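Local coordinates for protein papain-like cysteine protease (Porcine reproductive and respiratory syndrome virus, PDB 3MTV) that acts as a papain-like cysteine protease and a metal-dependent nuclease (nsp1beta), and probably blocks host mRNA export and interferon signalling, at residues Ser48-Pro51 and His52-Val55; Val54-Met57 and Ser58-Thr61; Leu160-Val163 and Glu164-Ser167. All coordinates share one frame; numbering follows the deposited sequence.

Contact 1. Residues Ser48-Pro51 and His52-Val55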
# COMPACT_ATOMS: atom_id res chain seq x y z
N SER A 48 -12.71 3.90 8.73
CA SER A 48 -12.82 5.33 8.63
C SER A 48 -11.94 6.13 7.65
O SER A 48 -12.28 7.24 7.23
CB SER A 48 -12.93 5.92 10.04
OG SER A 48 -11.97 5.31 10.80
N PHE A 49 -10.84 5.57 7.18
CA PHE A 49 -9.99 6.32 6.22
C PHE A 49 -9.95 5.86 4.79
O PHE A 49 -10.57 4.87 4.45
CB PHE A 49 -8.61 6.36 6.71
CG PHE A 49 -8.51 6.93 8.03
CD1 PHE A 49 -8.64 6.15 9.15
CD2 PHE A 49 -8.37 8.28 8.18
CE1 PHE A 49 -8.57 6.70 10.41
CE2 PHE A 49 -8.27 8.84 9.47
CZ PHE A 49 -8.35 8.03 10.58
N PRO A 50 -9.33 6.65 3.91
CA PRO A 50 -9.29 6.01 2.59
C PRO A 50 -7.93 5.29 2.38
O PRO A 50 -6.91 5.68 3.00
CB PRO A 50 -9.42 7.24 1.68
CG PRO A 50 -8.66 8.37 2.48
CD PRO A 50 -8.99 8.12 3.88
N PRO A 51 -7.87 4.36 1.41
CA PRO A 51 -6.70 3.53 1.17
C PRO A 51 -5.51 4.41 0.94
O PRO A 51 -5.71 5.44 0.48
CB PRO A 51 -7.06 2.87 -0.09
CG PRO A 51 -8.46 3.26 -0.49
CD PRO A 51 -8.67 4.49 0.19
N HIS A 52 -4.34 4.07 1.41
CA HIS A 52 -3.10 4.56 0.82
C HIS A 52 -2.80 5.78 1.50
O HIS A 52 -1.75 6.42 1.20
CB HIS A 52 -3.16 4.82 -0.72
CG HIS A 52 -3.64 3.65 -1.58
ND1 HIS A 52 -3.01 2.41 -1.63
CD2 HIS A 52 -4.68 3.57 -2.46
CE1 HIS A 52 -3.67 1.63 -2.48
NE2 HIS A 52 -4.68 2.32 -3.02
N HIS A 53 -3.67 6.13 2.44
CA HIS A 53 -3.14 7.15 3.34
C HIS A 53 -2.70 6.61 4.64
O HIS A 53 -3.35 5.73 5.18
CB HIS A 53 -4.06 8.31 3.61
CG HIS A 53 -4.65 8.94 2.39
ND1 HIS A 53 -5.36 8.23 1.45
CD2 HIS A 53 -4.64 10.23 1.97
CE1 HIS A 53 -5.77 9.06 0.51
NE2 HIS A 53 -5.35 10.27 0.82
N VAL A 54 -1.60 7.18 5.11
CA VAL A 54 -0.90 6.87 6.32
C VAL A 54 -1.35 7.77 7.48
O VAL A 54 -1.50 9.01 7.35
CB VAL A 54 0.60 7.05 5.99
CG1 VAL A 54 1.32 7.73 7.04
CG2 VAL A 54 1.24 5.65 5.64
N VAL A 55 -1.51 7.17 8.65
CA VAL A 55 -2.05 7.85 9.85
C VAL A 55 -1.40 7.45 11.19
O VAL A 55 -1.09 6.30 11.38
CB VAL A 55 -3.57 7.54 10.04
CG1 VAL A 55 -4.31 7.62 8.80
CG2 VAL A 55 -3.78 6.18 10.47

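Contact 2. Residues Val54-Met57 and Ser58-Thr61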
# COMPACT_ATOMS: atom_id res chain seq x y z
N VAL A 54 -1.60 7.18 5.11
CA VAL A 54 -0.90 6.87 6.32
C VAL A 54 -1.35 7.77 7.48
O VAL A 54 -1.50 9.01 7.35
CB VAL A 54 0.60 7.05 5.99
CG1 VAL A 54 1.32 7.73 7.04
CG2 VAL A 54 1.24 5.65 5.64
N VAL A 55 -1.51 7.17 8.65
CA VAL A 55 -2.05 7.85 9.85
C VAL A 55 -1.40 7.45 11.19
O VAL A 55 -1.09 6.30 11.38
CB VAL A 55 -3.57 7.54 10.04
CG1 VAL A 55 -4.31 7.62 8.80
CG2 VAL A 55 -3.78 6.18 10.47
N ASP A 56 -1.21 8.38 12.13
CA ASP A 56 -0.76 8.00 13.46
C ASP A 56 -2.03 7.78 14.34
O ASP A 56 -2.58 8.75 14.82
CB ASP A 56 0.14 9.09 14.01
CG ASP A 56 0.52 8.81 15.48
OD1 ASP A 56 -0.25 7.99 16.11
OD2 ASP A 56 1.55 9.38 15.98
N MET A 57 -2.54 6.56 14.53
CA MET A 57 -3.92 6.44 15.01
C MET A 57 -4.11 6.90 16.48
O MET A 57 -5.24 6.89 17.04
CB MET A 57 -4.47 5.03 14.84
CG MET A 57 -4.50 4.59 13.53
SD MET A 57 -6.19 4.28 12.85
CE MET A 57 -6.82 2.72 13.52
N SER A 58 -3.01 7.28 17.10
CA SER A 58 -3.06 7.91 18.41
C SER A 58 -3.63 9.33 18.29
O SER A 58 -4.41 9.78 19.13
CB SER A 58 -1.63 8.06 18.95
OG SER A 58 -0.94 9.09 18.23
N LYS A 59 -3.24 10.04 17.24
CA LYS A 59 -3.70 11.39 17.03
C LYS A 59 -5.21 11.55 16.81
O LYS A 59 -5.69 12.65 16.72
CB LYS A 59 -2.94 12.02 15.90
CG LYS A 59 -1.48 12.13 16.22
CD LYS A 59 -1.21 11.87 17.72
CE LYS A 59 0.30 11.94 17.91
NZ LYS A 59 0.94 12.68 16.71
N PHE A 60 -5.95 10.47 16.75
CA PHE A 60 -7.38 10.52 16.44
C PHE A 60 -8.21 9.95 17.55
O PHE A 60 -7.66 9.23 18.36
CB PHE A 60 -7.70 9.62 15.23
CG PHE A 60 -7.18 10.16 13.91
CD1 PHE A 60 -5.81 10.15 13.62
CD2 PHE A 60 -8.04 10.66 12.96
CE1 PHE A 60 -5.33 10.63 12.41
CE2 PHE A 60 -7.57 11.12 11.79
CZ PHE A 60 -6.22 11.10 11.51
N THR A 61 -9.54 10.16 17.57
CA THR A 61 -10.22 9.65 18.69
C THR A 61 -11.45 8.86 18.21
O THR A 61 -12.06 9.26 17.29
CB THR A 61 -10.31 10.79 19.83
OG1 THR A 61 -11.35 11.66 19.52
CG2 THR A 61 -8.89 11.73 20.10

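Contact 3. Residues Leu160-Val163 and Glu164-Ser167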
# COMPACT_ATOMS: atom_id res chain seq x y z
N LEU A 160 -8.98 23.89 3.38
CA LEU A 160 -8.25 25.03 3.82
C LEU A 160 -8.81 25.64 5.12
O LEU A 160 -9.90 25.29 5.60
CB LEU A 160 -8.11 26.01 2.68
CG LEU A 160 -9.58 26.17 2.32
CD1 LEU A 160 -10.12 27.29 3.18
CD2 LEU A 160 -9.83 26.56 0.90
N LYS A 161 -8.04 26.54 5.71
CA LYS A 161 -8.31 27.01 7.03
C LYS A 161 -7.43 28.23 7.09
O LYS A 161 -6.52 28.37 6.25
CB LYS A 161 -7.90 25.95 8.05
CG LYS A 161 -6.41 25.93 8.44
CD LYS A 161 -6.12 24.90 9.60
CE LYS A 161 -4.78 25.18 10.42
NZ LYS A 161 -3.64 25.96 9.79
N LEU A 162 -7.70 29.10 8.05
CA LEU A 162 -6.85 30.26 8.17
C LEU A 162 -5.62 29.90 8.95
O LEU A 162 -5.66 28.98 9.80
CB LEU A 162 -7.53 31.34 8.93
CG LEU A 162 -8.95 31.61 8.55
CD1 LEU A 162 -9.74 31.94 9.78
CD2 LEU A 162 -8.80 32.75 7.64
N VAL A 163 -4.59 30.72 8.72
CA VAL A 163 -3.21 30.49 9.20
C VAL A 163 -3.18 30.26 10.69
O VAL A 163 -2.46 29.39 11.21
CB VAL A 163 -2.23 31.64 8.78
CG1 VAL A 163 -1.48 31.23 7.59
CG2 VAL A 163 -2.97 33.01 8.50
N GLU A 164 -4.06 30.97 11.36
CA GLU A 164 -4.11 30.98 12.79
C GLU A 164 -5.04 29.97 13.43
O GLU A 164 -4.94 29.71 14.63
CB GLU A 164 -4.55 32.36 13.17
CG GLU A 164 -4.87 33.14 11.93
CD GLU A 164 -6.23 33.84 12.03
OE1 GLU A 164 -6.71 34.06 13.18
OE2 GLU A 164 -6.81 34.16 10.95
N GLU A 165 -5.94 29.38 12.67
CA GLU A 165 -6.67 28.26 13.26
C GLU A 165 -5.77 27.06 13.42
O GLU A 165 -4.65 27.00 12.90
CB GLU A 165 -7.90 27.86 12.45
CG GLU A 165 -8.80 29.01 12.24
CD GLU A 165 -9.78 28.84 11.11
OE1 GLU A 165 -9.39 28.74 9.90
OE2 GLU A 165 -10.98 28.84 11.47
N PRO A 166 -6.26 26.09 14.14
CA PRO A 166 -5.55 24.84 14.47
C PRO A 166 -5.83 23.74 13.44
O PRO A 166 -7.05 23.53 13.21
CB PRO A 166 -6.25 24.41 15.79
CG PRO A 166 -7.46 25.39 15.99
CD PRO A 166 -7.62 26.13 14.70
N SER A 167 -4.79 23.04 12.93
CA SER A 167 -4.97 21.96 11.93
C SER A 167 -5.87 20.84 12.44
O SER A 167 -5.87 20.48 13.64
CB SER A 167 -3.65 21.45 11.38
OG SER A 167 -2.91 22.51 10.71

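Contact 1. Residues Ser48-Pro51 and His52-Val55
F49, P50 and P51 meet H52, H53 and V55 in a buried local contact built round a type II beta turn, P50 to H53. The turn joins helix 39-48 to strand 54-56, the edge strand of the N-terminal antiparallel sheet. Its closing bond is weak: H53 N lies 3.3 Å from P50 O. H52, at the third position of the turn, has a positive phi of 90°, in the left-handed region usual there for type II.

The H53 side chain adds further bonds to the turn. Its chi1 of -49° sets CG beside its own backbone N and swings the imidazole back over the turn. ND1 donates to P51 O at 3.0 Å. That oxygen lies at the ring edge, close to the ring plane, whereas ND1 stands well above the carbonyl plane of P51. A weaker bond from ND1 reaches P50 O. One face of the same ring is met by P50 CG in a CH-pi contact, and H53 NE2 bonds to S155 OG. Both ring nitrogens therefore have partners, which should fix the ring's rotation.

The H52 ring turns to the second subunit, where ND1 pairs with Y13 OH and NE2 with R24 O of that chain. P51 of the same chain as H52 covers part of one face, with CB 3.8 Å from the centroid of the H52 ring.

Beyond the turn, F49 and V55 approach from opposite directions. V55 CG1 sits over the centre of the F49 ring, 4.2 Å from its centroid and 12° off the ring normal.

Contact 2. Residues Val54-Met57 and Ser58-Thr61
D56 and S58 meet in an Asx turn at the end of strand 54-56, where the chain leaves the N-terminal sheet. This local contact has a polar side toward solvent and an apolar side toward the protein.

The apolar side is the more buried, with V55 and F60 covered by the protein; the side carrying S58 and K59 is exposed. The F60 ring packs against V55 on the buried side of the turn, and V55 CB comes within 4.3 Å of F60 CE1. The carbonyl oxygen D56 O approaches the edge of this ring in its plane, 3.7 Å from CD1. L80 and P169 also touch F60. M57 points away from the turn and packs on V41, R44 and L45 of helix 39-48.

The solvent side is polar. With CG anti to the backbone N (chi1 174°), the D56 carboxylate is carried to the amide and hydroxyl of S58. OD1 accepts the amide S58 N at 3.0 Å, on its anti side and somewhat out of the carboxylate plane. It also accepts S58 OG, a bond modelled as very short and of doubtful exact length. The main chain closes the turn through K59 N to D56 O at 2.8 Å. A weak link faces solvent: K59 NZ and D56 OD2 form a salt bridge at 3.4 Å.

D56 thus holds the second and third residues after it, S58 through OD1 and K59 through OD2 and its carbonyl O. The bonds and the lysine charge would probably stabilise an ionised D56.

Contact 3. Residues Leu160-Val163 and Glu164-Ser167
E165 bends back onto L162 across a type I beta turn, L162 to E165, at the end of strand 158-162. This is an edge strand of the antiparallel sheet in the papain-like protease part of the chain. The turn begins the surface loop that leads to strand 171-181.

Two bonds of opposite sense link the pair. E165 N donates to L162 O at 2.9 Å and closes the turn, from well above the carbonyl plane. In return, L162 N donates to E165 OE1 with an N-H...O angle of 167°, close to straight. This bond is modelled at 2.5 Å, a length to treat with caution. The amide meets OE1 nearly along its C-O axis. For this, E165 places CG beside its own backbone N (chi1 -55°) and runs extended beyond it. The L162 side chain crosses the glutamate obliquely, with CD1 3.4 Å from E165 CD. E164 lies alongside L162, pointing the same way, and its OE2 comes 3.5 Å from L162 CB. The K161 chain runs alongside the loop, its CE near E165 O and 3.3 Å from S167 OG. The K161 side chain also comes within about 4 Å of that of H159, which with C90 is probably the catalytic pair of the protease.

Outside the two segments, the backbone of K161 pairs with V146 on strand 145-150. S167 OG bonds to Q148 OE1, tying the loop at S167 to that strand. Each carboxylate oxygen of E165 has its own partner, since OE2 forms a salt bridge with R93 NH2.

Contacts 1 and 2 are consecutive. They share V54 and V55, and both use strand 54-56, contact 1 where the chain enters it from helix 39-48 and contact 2 where it leaves. They also touch: the rings of F49 and F60 meet edge-to-face, and F49 CE1 lies 4.2 Å from M57 SD. Contact 1 is buried and depends on imidazole, proline and aromatic packing, with part of it at the subunit interface. Contact 2 is partly buried, with the D56 Asx turn on its exposed side. Contact 3 is a surface turn in the protease part, its centre about 22 Å from that of contact 1. Like contact 2, it uses an acidic side chain to hold a backbone amide.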